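Local coordinates for 2-C-methyl-D-erythritol 2,4-cyclodiphosphate synthase (Thermus thermophilus, PDB 1IV3), which catalyses the conversion of 4-diphosphocytidyl-2-C-methyl-D-erythritol 2-phosphate to 2-C-methyl-D-erythritol 2,4-cyclodiphosphate with release of CMP, a step of non-mevalonate isoprenoid synthesis, at residues A[41-52]-A[73-84]; A[105-116]-A[125-133]. The protein carries 3 engineered substitutions. All coordinates share one frame; numbering follows the deposited sequence.

Contact 1: A[41-52]-A[73-84]. Engineered in segment 41-52: M41 (natural residue Leu). Engineered in segment 73-84: M81 (natural residue Leu). With MG (magnesium ion), chain G.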
loop_
_atom_site.group_PDB
_atom_site.type_symbol
_atom_site.label_atom_id
_atom_site.label_comp_id
_atom_site.label_asym_id
_atom_site.label_seq_id
_atom_site.Cartn_x
_atom_site.Cartn_y
_atom_site.Cartn_z
ATOM N N MET A 41 -9.095 6.481 -10.268
ATOM C CA MET A 41 -8.866 6.008 -11.627
ATOM C C MET A 41 -7.372 5.832 -11.883
ATOM O O MET A 41 -6.947 4.838 -12.475
ATOM C CB MET A 41 -9.419 6.971 -12.677
ATOM C CG MET A 41 -10.919 7.009 -12.867
ATOM S SD MET A 41 -11.665 5.561 -13.652
ATOM C CE MET A 41 -12.300 4.701 -12.267
ATOM N N HIS A 42 -6.536 6.786 -11.464
ATOM C CA HIS A 42 -5.112 6.664 -11.792
ATOM C C HIS A 42 -4.450 5.474 -11.104
ATOM O O HIS A 42 -3.691 4.743 -11.743
ATOM C CB HIS A 42 -4.357 7.933 -11.402
ATOM C CG HIS A 42 -4.724 9.070 -12.295
ATOM N ND1 HIS A 42 -4.234 10.339 -12.156
ATOM C CD2 HIS A 42 -5.561 9.091 -13.370
ATOM C CE1 HIS A 42 -4.742 11.120 -13.100
ATOM N NE2 HIS A 42 -5.553 10.384 -13.847
ATOM N N ALA A 43 -4.795 5.299 -9.832
ATOM C CA ALA A 43 -4.172 4.174 -9.110
ATOM C C ALA A 43 -4.631 2.828 -9.654
ATOM O O ALA A 43 -3.842 1.886 -9.737
ATOM C CB ALA A 43 -4.482 4.285 -7.621
ATOM N N LEU A 44 -5.912 2.705 -10.031
ATOM C CA LEU A 44 -6.410 1.464 -10.629
ATOM C C LEU A 44 -5.731 1.214 -11.966
ATOM O O LEU A 44 -5.381 0.086 -12.311
ATOM C CB LEU A 44 -7.940 1.526 -10.832
ATOM C CG LEU A 44 -8.740 1.443 -9.529
ATOM C CD1 LEU A 44 -10.195 1.856 -9.709
ATOM C CD2 LEU A 44 -8.630 0.027 -8.965
ATOM N N THR A 45 -5.541 2.287 -12.738
ATOM C CA THR A 45 -4.943 2.122 -14.074
ATOM C C THR A 45 -3.487 1.658 -13.950
ATOM O O THR A 45 -3.029 0.719 -14.623
ATOM C CB THR A 45 -5.017 3.433 -14.868
ATOM O OG1 THR A 45 -6.374 3.880 -15.022
ATOM C CG2 THR A 45 -4.496 3.233 -16.292
ATOM N N ASP A 46 -2.741 2.329 -13.068
ATOM C CA ASP A 46 -1.365 1.893 -12.817
ATOM C C ASP A 46 -1.330 0.446 -12.314
ATOM O O ASP A 46 -0.457 -0.327 -12.711
ATOM C CB ASP A 46 -0.650 2.801 -11.822
ATOM C CG ASP A 46 0.043 4.000 -12.446
ATOM O OD1 ASP A 46 0.140 4.049 -13.692
ATOM O OD2 ASP A 46 0.523 4.890 -11.706
ATOM N N ALA A 47 -2.245 0.047 -11.431
ATOM C CA ALA A 47 -2.241 -1.318 -10.911
ATOM C C ALA A 47 -2.457 -2.331 -12.029
ATOM O O ALA A 47 -1.790 -3.369 -12.077
ATOM C CB ALA A 47 -3.310 -1.483 -9.835
ATOM N N LEU A 48 -3.411 -2.044 -12.941
ATOM C CA LEU A 48 -3.645 -2.911 -14.098
ATOM C C LEU A 48 -2.422 -3.017 -14.982
ATOM O O LEU A 48 -2.009 -4.116 -15.373
ATOM C CB LEU A 48 -4.823 -2.357 -14.913
ATOM C CG LEU A 48 -6.205 -2.466 -14.257
ATOM C CD1 LEU A 48 -7.253 -1.694 -15.073
ATOM C CD2 LEU A 48 -6.664 -3.918 -14.113
ATOM N N LEU A 49 -1.839 -1.858 -15.310
ATOM C CA LEU A 49 -0.648 -1.863 -16.169
ATOM C C LEU A 49 0.457 -2.664 -15.506
ATOM O O LEU A 49 1.162 -3.476 -16.108
ATOM C CB LEU A 49 -0.176 -0.431 -16.428
ATOM C CG LEU A 49 -1.126 0.470 -17.230
ATOM C CD1 LEU A 49 -0.531 1.871 -17.361
ATOM C CD2 LEU A 49 -1.413 -0.132 -18.596
ATOM N N SER A 50 0.624 -2.395 -14.216
ATOM C CA SER A 50 1.645 -3.051 -13.402
ATOM C C SER A 50 1.517 -4.574 -13.430
ATOM O O SER A 50 2.530 -5.283 -13.447
ATOM C CB SER A 50 1.545 -2.524 -11.959
ATOM O OG SER A 50 2.772 -2.813 -11.289
ATOM N N ALA A 51 0.283 -5.073 -13.422
ATOM C CA ALA A 51 0.057 -6.512 -13.405
ATOM C C ALA A 51 0.658 -7.206 -14.628
ATOM O O ALA A 51 0.844 -8.423 -14.579
ATOM C CB ALA A 51 -1.424 -6.849 -13.318
ATOM N N TYR A 52 0.933 -6.456 -15.694
ATOM C CA TYR A 52 1.565 -7.035 -16.874
ATOM C C TYR A 52 2.878 -6.373 -17.216
ATOM O O TYR A 52 3.430 -6.614 -18.290
ATOM C CB TYR A 52 0.603 -6.961 -18.071
ATOM C CG TYR A 52 -0.336 -8.143 -18.062
ATOM C CD1 TYR A 52 -1.466 -8.100 -17.247
ATOM C CD2 TYR A 52 -0.081 -9.270 -18.829
ATOM C CE1 TYR A 52 -2.339 -9.166 -17.205
ATOM C CE2 TYR A 52 -0.963 -10.336 -18.796
ATOM C CZ TYR A 52 -2.077 -10.269 -17.990
ATOM O OH TYR A 52 -2.957 -11.318 -17.948
ATOM N N SER A 73 -10.018 10.511 -17.084
ATOM C CA SER A 73 -9.198 9.388 -16.644
ATOM C C SER A 73 -9.805 8.014 -16.907
ATOM O O SER A 73 -9.098 6.996 -17.031
ATOM C CB SER A 73 -8.908 9.570 -15.138
ATOM O OG SER A 73 -8.107 10.744 -14.983
ATOM N N GLU A 74 -11.138 7.924 -17.011
ATOM C CA GLU A 74 -11.748 6.643 -17.369
ATOM C C GLU A 74 -11.271 6.140 -18.731
ATOM O O GLU A 74 -11.207 4.937 -18.992
ATOM C CB GLU A 74 -13.283 6.756 -17.387
ATOM C CG GLU A 74 -13.937 5.641 -18.207
ATOM C CD GLU A 74 -15.452 5.720 -18.159
ATOM O OE1 GLU A 74 -15.963 6.803 -17.792
ATOM O OE2 GLU A 74 -16.100 4.699 -18.478
ATOM N N VAL A 75 -10.902 7.046 -19.639
ATOM C CA VAL A 75 -10.397 6.621 -20.940
ATOM C C VAL A 75 -9.067 5.888 -20.827
ATOM O O VAL A 75 -8.765 4.952 -21.573
ATOM C CB VAL A 75 -10.223 7.853 -21.852
ATOM C CG1 VAL A 75 -9.374 7.528 -23.068
ATOM C CG2 VAL A 75 -11.610 8.374 -22.240
ATOM N N PHE A 76 -8.255 6.322 -19.873
ATOM C CA PHE A 76 -6.987 5.666 -19.598
ATOM C C PHE A 76 -7.259 4.297 -18.987
ATOM O O PHE A 76 -6.622 3.319 -19.358
ATOM C CB PHE A 76 -6.116 6.469 -18.642
ATOM C CG PHE A 76 -5.937 7.903 -19.113
ATOM C CD1 PHE A 76 -5.995 8.204 -20.466
ATOM C CD2 PHE A 76 -5.712 8.909 -18.184
ATOM C CE1 PHE A 76 -5.850 9.515 -20.886
ATOM C CE2 PHE A 76 -5.573 10.229 -18.606
ATOM C CZ PHE A 76 -5.639 10.522 -19.963
ATOM N N LEU A 77 -8.193 4.244 -18.041
ATOM C CA LEU A 77 -8.474 2.971 -17.387
ATOM C C LEU A 77 -8.942 1.938 -18.400
ATOM O O LEU A 77 -8.500 0.789 -18.424
ATOM C CB LEU A 77 -9.533 3.175 -16.295
ATOM C CG LEU A 77 -9.963 1.838 -15.657
ATOM C CD1 LEU A 77 -9.077 1.565 -14.450
ATOM C CD2 LEU A 77 -11.439 1.888 -15.330
ATOM N N ARG A 78 -9.866 2.366 -19.275
ATOM C CA ARG A 78 -10.341 1.453 -20.321
ATOM C C ARG A 78 -9.243 1.041 -21.284
ATOM O O ARG A 78 -9.209 -0.096 -21.764
ATOM C CB ARG A 78 -11.494 2.123 -21.086
ATOM C CG ARG A 78 -12.666 2.487 -20.181
ATOM C CD ARG A 78 -13.940 2.674 -20.990
ATOM N NE ARG A 78 -15.143 2.742 -20.147
ATOM C CZ ARG A 78 -16.016 1.736 -20.093
ATOM N NH1 ARG A 78 -15.786 0.646 -20.808
ATOM N NH2 ARG A 78 -17.098 1.813 -19.334
ATOM N N GLU A 79 -8.316 1.931 -21.621
ATOM C CA GLU A 79 -7.226 1.483 -22.494
ATOM C C GLU A 79 -6.357 0.450 -21.790
ATOM O O GLU A 79 -5.911 -0.546 -22.365
ATOM C CB GLU A 79 -6.419 2.699 -22.934
ATOM C CG GLU A 79 -5.230 2.458 -23.824
ATOM C CD GLU A 79 -5.525 1.799 -25.154
ATOM O OE1 GLU A 79 -6.689 1.550 -25.536
ATOM O OE2 GLU A 79 -4.526 1.521 -25.862
ATOM N N ALA A 80 -6.091 0.672 -20.486
ATOM C CA ALA A 80 -5.301 -0.338 -19.780
ATOM C C ALA A 80 -6.044 -1.647 -19.767
ATOM O O ALA A 80 -5.464 -2.726 -19.894
ATOM C CB ALA A 80 -4.983 0.114 -18.343
ATOM N N MET A 81 -7.362 -1.598 -19.593
ATOM C CA MET A 81 -8.131 -2.836 -19.600
ATOM C C MET A 81 -7.938 -3.496 -20.966
ATOM O O MET A 81 -7.778 -4.714 -21.070
ATOM C CB MET A 81 -9.617 -2.599 -19.293
ATOM C CG MET A 81 -9.915 -2.221 -17.842
ATOM S SD MET A 81 -11.599 -1.650 -17.515
ATOM C CE MET A 81 -12.501 -3.164 -17.819
ATOM N N ARG A 82 -7.937 -2.682 -22.025
ATOM C CA ARG A 82 -7.841 -3.284 -23.367
ATOM C C ARG A 82 -6.507 -3.987 -23.553
ATOM O O ARG A 82 -6.436 -5.106 -24.065
ATOM C CB ARG A 82 -8.011 -2.234 -24.466
ATOM C CG ARG A 82 -8.000 -2.823 -25.884
ATOM C CD ARG A 82 -8.145 -1.720 -26.929
ATOM N NE ARG A 82 -6.916 -0.926 -27.031
ATOM C CZ ARG A 82 -5.834 -1.431 -27.631
ATOM N NH1 ARG A 82 -5.893 -2.663 -28.141
ATOM N NH2 ARG A 82 -4.714 -0.725 -27.732
ATOM N N LEU A 83 -5.437 -3.325 -23.115
ATOM C CA LEU A 83 -4.086 -3.871 -23.222
ATOM C C LEU A 83 -3.924 -5.146 -22.409
ATOM O O LEU A 83 -3.335 -6.103 -22.898
ATOM C CB LEU A 83 -3.058 -2.836 -22.757
ATOM C CG LEU A 83 -2.982 -1.547 -23.569
ATOM C CD1 LEU A 83 -2.101 -0.526 -22.860
ATOM C CD2 LEU A 83 -2.459 -1.817 -24.977
ATOM N N VAL A 84 -4.417 -5.213 -21.165
ATOM C CA VAL A 84 -4.194 -6.506 -20.486
ATOM C C VAL A 84 -5.102 -7.596 -21.042
ATOM O O VAL A 84 -4.685 -8.760 -21.082
ATOM C CB VAL A 84 -4.354 -6.309 -18.978
ATOM C CG1 VAL A 84 -3.395 -5.190 -18.580
ATOM C CG2 VAL A 84 -5.783 -5.978 -18.596
HETATM MG MG MG G . -3.168 11.179 -10.740
HETATM O O HOH W 1 -6.859 6.613 -15.264
HETATM O O HOH W 2 -1.146 11.486 -11.862
#
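Helices 41-50 and 73-84 run side by side in the same direction, their axes 9.0 Å apart at closest approach and inclined by only 15°, and M41, T45 and L49 face S73, L77 and A80 in turn. This near-parallel helix pair belongs to the helical layer packed on the main sheet of the IspF fold, and its packing includes a knob-into-hole fit: L77 enters the hole formed by M41, L44, T45 and L48. L77 CG, anti to its backbone N (chi1 175°), carries its methyls into that hole: CD1 lies against L48 CD1 at 3.8 Å, while CD2 faces the sulfur of M41, an engineered residue. On the far side of T45, A80 CB meets T45 CG2 and L49 CD2, a small residue that fits between them. T45 is two-sided. Its methyl serves this apolar seam, whereas OG1 donates to M41 O (2.8 Å) from above the carbonyl plane, on the face opposite to the T45 N donor, and also accepts a hydrogen bond from water 1, which also donates to S73 O. With a valine in place of this threonine, the bridging water would probably lose its mate on this helix, and M41 O one of its two donors. At the Y52 end, V84 CG1 reaches the tyrosine ring obliquely at CD1 and also touches L48 O. The opposite end touches the active site, where H42 ND1, D8 and H10 bind the magnesium ion. S73 OG, itself hydrogen-bonded to D36, helps fix the rotation of this imidazole: H42 NE2 donates to S73 OG over 2.8 Å, a bent bond (131°) with the oxygen tilted from the ring plane.

Contact 2: A[105-116]-A[125-133]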
loop_
_atom_site.group_PDB
_atom_site.type_symbol
_atom_site.label_atom_id
_atom_site.label_comp_id
_atom_site.label_asym_id
_atom_site.label_seq_id
_atom_site.Cartn_x
_atom_site.Cartn_y
_atom_site.Cartn_z
ATOM N N LEU A 105 -16.868 11.025 1.930
ATOM C CA LEU A 105 -17.224 10.203 0.762
ATOM C C LEU A 105 -18.367 9.248 1.044
ATOM O O LEU A 105 -19.015 8.741 0.120
ATOM C CB LEU A 105 -15.962 9.489 0.249
ATOM C CG LEU A 105 -14.862 10.391 -0.338
ATOM C CD1 LEU A 105 -13.755 9.563 -0.976
ATOM C CD2 LEU A 105 -15.423 11.365 -1.376
ATOM N N GLY A 106 -18.636 9.017 2.338
ATOM C CA GLY A 106 -19.730 8.148 2.743
ATOM C C GLY A 106 -21.029 8.279 1.975
ATOM O O GLY A 106 -21.549 7.262 1.455
ATOM N N PRO A 107 -21.557 9.494 1.868
ATOM C CA PRO A 107 -22.843 9.681 1.183
ATOM C C PRO A 107 -22.782 9.295 -0.291
ATOM O O PRO A 107 -23.857 9.169 -0.898
ATOM C CB PRO A 107 -23.126 11.182 1.326
ATOM C CG PRO A 107 -22.326 11.593 2.510
ATOM C CD PRO A 107 -21.054 10.782 2.365
ATOM N N HIS A 108 -21.585 9.115 -0.846
ATOM C CA HIS A 108 -21.426 8.788 -2.267
ATOM C C HIS A 108 -21.003 7.355 -2.526
ATOM O O HIS A 108 -20.666 6.959 -3.653
ATOM C CB HIS A 108 -20.359 9.720 -2.891
ATOM C CG HIS A 108 -20.787 11.157 -2.764
ATOM N ND1 HIS A 108 -20.253 12.057 -1.879
ATOM C CD2 HIS A 108 -21.755 11.813 -3.452
ATOM C CE1 HIS A 108 -20.863 13.224 -2.016
ATOM N NE2 HIS A 108 -21.772 13.095 -2.963
ATOM N N ARG A 109 -21.000 6.558 -1.476
ATOM C CA ARG A 109 -20.465 5.207 -1.554
ATOM C C ARG A 109 -21.143 4.399 -2.643
ATOM O O ARG A 109 -20.506 3.751 -3.473
ATOM C CB ARG A 109 -20.650 4.500 -0.191
ATOM C CG ARG A 109 -19.948 3.169 -0.100
ATOM C CD ARG A 109 -20.057 2.516 1.264
ATOM N NE ARG A 109 -19.566 3.334 2.368
ATOM C CZ ARG A 109 -18.302 3.313 2.789
ATOM N NH1 ARG A 109 -17.467 2.496 2.154
ATOM N NH2 ARG A 109 -17.873 4.064 3.797
ATOM N N LYS A 110 -22.482 4.432 -2.649
ATOM C CA LYS A 110 -23.175 3.603 -3.636
ATOM C C LYS A 110 -22.797 4.015 -5.059
ATOM O O LYS A 110 -22.457 3.163 -5.891
ATOM C CB LYS A 110 -24.691 3.694 -3.455
ATOM C CG LYS A 110 -25.415 2.756 -4.408
ATOM C CD LYS A 110 -26.933 2.837 -4.275
ATOM C CE LYS A 110 -27.573 2.390 -5.591
ATOM N NZ LYS A 110 -27.090 1.042 -6.008
ATOM N N ALA A 111 -22.867 5.321 -5.312
ATOM C CA ALA A 111 -22.548 5.806 -6.654
ATOM C C ALA A 111 -21.111 5.463 -7.040
ATOM O O ALA A 111 -20.836 5.047 -8.158
ATOM C CB ALA A 111 -22.749 7.310 -6.722
ATOM N N LEU A 112 -20.157 5.660 -6.137
ATOM C CA LEU A 112 -18.745 5.386 -6.441
ATOM C C LEU A 112 -18.510 3.918 -6.758
ATOM O O LEU A 112 -17.892 3.516 -7.755
ATOM C CB LEU A 112 -17.896 5.806 -5.245
ATOM C CG LEU A 112 -17.823 7.324 -5.045
ATOM C CD1 LEU A 112 -17.301 7.741 -3.674
ATOM C CD2 LEU A 112 -16.951 7.868 -6.170
ATOM N N VAL A 113 -19.044 3.067 -5.872
ATOM C CA VAL A 113 -18.903 1.629 -6.126
ATOM C C VAL A 113 -19.608 1.207 -7.406
ATOM O O VAL A 113 -19.108 0.398 -8.194
ATOM C CB VAL A 113 -19.434 0.807 -4.946
ATOM C CG1 VAL A 113 -19.450 -0.675 -5.276
ATOM C CG2 VAL A 113 -18.554 1.127 -3.735
ATOM N N ASP A 114 -20.795 1.751 -7.643
ATOM C CA ASP A 114 -21.504 1.397 -8.871
ATOM C C ASP A 114 -20.672 1.784 -10.090
ATOM O O ASP A 114 -20.653 1.093 -11.078
ATOM C CB ASP A 114 -22.832 2.140 -8.958
ATOM C CG ASP A 114 -23.917 1.551 -8.073
ATOM O OD1 ASP A 114 -23.707 0.479 -7.476
ATOM O OD2 ASP A 114 -24.980 2.207 -8.032
ATOM N N SER A 115 -20.013 2.935 -10.015
ATOM C CA SER A 115 -19.242 3.411 -11.175
ATOM C C SER A 115 -18.077 2.475 -11.393
ATOM O O SER A 115 -17.786 2.014 -12.491
ATOM C CB SER A 115 -18.837 4.860 -10.924
ATOM O OG SER A 115 -18.051 5.395 -11.960
ATOM N N LEU A 116 -17.366 2.120 -10.310
ATOM C CA LEU A 116 -16.239 1.200 -10.510
ATOM C C LEU A 116 -16.698 -0.138 -11.072
ATOM O O LEU A 116 -16.037 -0.736 -11.922
ATOM C CB LEU A 116 -15.530 0.976 -9.179
ATOM C CG LEU A 116 -14.746 2.163 -8.603
ATOM C CD1 LEU A 116 -13.955 1.714 -7.374
ATOM C CD2 LEU A 116 -13.828 2.765 -9.657
ATOM N N ASP A 125 -19.477 -7.267 -5.263
ATOM C CA ASP A 125 -18.706 -7.851 -4.155
ATOM C C ASP A 125 -17.224 -8.031 -4.473
ATOM O O ASP A 125 -16.380 -8.411 -3.655
ATOM C CB ASP A 125 -19.345 -9.204 -3.802
ATOM C CG ASP A 125 -19.108 -10.167 -4.959
ATOM O OD1 ASP A 125 -18.140 -10.948 -4.915
ATOM O OD2 ASP A 125 -19.899 -10.087 -5.921
ATOM N N ARG A 126 -16.843 -7.749 -5.722
ATOM C CA ARG A 126 -15.454 -7.791 -6.143
ATOM C C ARG A 126 -14.911 -6.375 -6.286
ATOM O O ARG A 126 -13.812 -6.187 -6.814
ATOM C CB ARG A 126 -15.341 -8.534 -7.489
ATOM C CG ARG A 126 -15.561 -10.035 -7.369
ATOM C CD ARG A 126 -14.371 -10.660 -6.649
ATOM N NE ARG A 126 -14.364 -12.109 -6.622
ATOM C CZ ARG A 126 -13.328 -12.893 -6.354
ATOM N NH1 ARG A 126 -12.102 -12.444 -6.054
ATOM N NH2 ARG A 126 -13.561 -14.209 -6.394
ATOM N N ILE A 127 -15.689 -5.383 -5.851
ATOM C CA ILE A 127 -15.202 -4.003 -5.786
ATOM C C ILE A 127 -14.996 -3.665 -4.306
ATOM O O ILE A 127 -15.976 -3.528 -3.570
ATOM C CB ILE A 127 -16.137 -2.962 -6.423
ATOM C CG1 ILE A 127 -16.366 -3.134 -7.927
ATOM C CG2 ILE A 127 -15.615 -1.546 -6.131
ATOM C CD1 ILE A 127 -15.072 -2.942 -8.703
ATOM N N GLY A 128 -13.738 -3.548 -3.870
ATOM C CA GLY A 128 -13.515 -3.280 -2.456
ATOM C C GLY A 128 -13.042 -1.844 -2.279
ATOM O O GLY A 128 -11.853 -1.595 -2.391
ATOM N N LEU A 129 -13.961 -0.925 -2.035
ATOM C CA LEU A 129 -13.638 0.485 -1.905
ATOM C C LEU A 129 -13.738 0.882 -0.438
ATOM O O LEU A 129 -14.807 0.659 0.145
ATOM C CB LEU A 129 -14.606 1.284 -2.783
ATOM C CG LEU A 129 -14.537 2.807 -2.638
ATOM C CD1 LEU A 129 -13.145 3.345 -2.930
ATOM C CD2 LEU A 129 -15.561 3.476 -3.569
ATOM N N THR A 130 -12.676 1.408 0.176
ATOM C CA THR A 130 -12.812 1.899 1.549
ATOM C C THR A 130 -12.324 3.344 1.592
ATOM O O THR A 130 -11.515 3.731 0.746
ATOM C CB THR A 130 -12.004 1.078 2.574
ATOM O OG1 THR A 130 -10.615 1.099 2.203
ATOM C CG2 THR A 130 -12.438 -0.375 2.555
ATOM N N PHE A 131 -12.794 4.114 2.574
ATOM C CA PHE A 131 -12.538 5.539 2.694
ATOM C C PHE A 131 -11.857 5.854 4.019
ATOM O O PHE A 131 -12.270 5.275 5.033
ATOM C CB PHE A 131 -13.854 6.335 2.649
ATOM C CG PHE A 131 -14.731 6.088 1.445
ATOM C CD1 PHE A 131 -14.228 5.938 0.171
ATOM C CD2 PHE A 131 -16.108 6.002 1.616
ATOM C CE1 PHE A 131 -15.085 5.725 -0.890
ATOM C CE2 PHE A 131 -16.964 5.793 0.569
ATOM C CZ PHE A 131 -16.455 5.649 -0.715
ATOM N N LYS A 132 -10.881 6.735 3.963
ATOM C CA LYS A 132 -10.156 7.173 5.136
ATOM C C LYS A 132 -9.909 8.682 5.037
ATOM O O LYS A 132 -9.907 9.266 3.960
ATOM C CB LYS A 132 -8.796 6.497 5.303
ATOM C CG LYS A 132 -8.820 4.989 5.275
ATOM C CD LYS A 132 -9.410 4.360 6.520
ATOM C CE LYS A 132 -8.762 4.881 7.796
ATOM N NZ LYS A 132 -9.407 4.255 8.991
ATOM N N THR A 133 -9.666 9.262 6.217
ATOM C CA THR A 133 -9.107 10.601 6.265
ATOM C C THR A 133 -7.638 10.471 6.681
ATOM O O THR A 133 -7.261 9.397 7.146
ATOM C CB THR A 133 -9.775 11.538 7.276
ATOM O OG1 THR A 133 -9.256 11.186 8.572
ATOM C CG2 THR A 133 -11.273 11.328 7.316
HETATM O O HOH W 3 -17.513 0.913 0.008
#
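Apolar helix-on-sheet packing within a beta-alpha-beta unit joins residues 105-116 to 125-133: helix 109-116, on the crossover from strand 91-99, lies across strand 127-132 at 143°, with the axes 9.0 Å apart. I127, L129 and F131, every second residue of the strand, face the helix. I127 CG2 rests on L116 CD1 at 3.9 Å and also meets V113 CG1. The other V113 methyl, CG2, slides alongside L129. With CG anti to the backbone N, the L129 branch projects out from the strand toward the helix, its CD2 lying against V113 CG2 and, at 3.7 Å, L112 CB. F131 makes the broadest contact. L105 CB sits almost centrally over one ring face in a CH-pi contact, 3.6 Å from the centroid and 6° off the normal, while L112 CD1 approaches CZ obliquely. The R109 guanidinium comes to the CD2-CE2 side of the ring, with its NH2 3.4 Å from F131 CD2 and the two planes 37° apart. F131 CE2 thus lies under the centre of one guanidinium face, while the edge remains available for polar partners: R109 NH1 donates to water 3, and that water donates to L129 O. R109 NH2 forms a salt bridge to D56 of the third subunit, whose OD2 also accepts from F131 N, so this aspartate grips both the arginine and the F131 backbone. L105, G106, F131, K132 and T133 probably line the substrate site. Behind the helix lie L23 and I25 of strand 23-25, which L112 and H108 touch; L116 reaches helix 39-50, while strand 127-132 is bonded through G128 and T130 to its parallel neighbour, strand 91-99.

After strands 3-14 to 29-31 the chain forms helix 39-50, passes through the short helix 57-60, and returns in helix 73-86, so contact 1 closes a loop of 20 residues between its segments. Strand 91-99 then leads into helix 109-120, and contact 2 closes a shorter connection of 8 residues to strand 127-132. The two closures follow in series, neither nested nor crossed, with centres 18 Å apart on opposite sides of the chain's centre. They nevertheless meet: L116 CD2 of contact 2 packs against M41 CE at 3.6 Å and L44 CD1. Helix 109-120 thereby connects the helix that carries H42, and its partner, to the strand beside the third subunit.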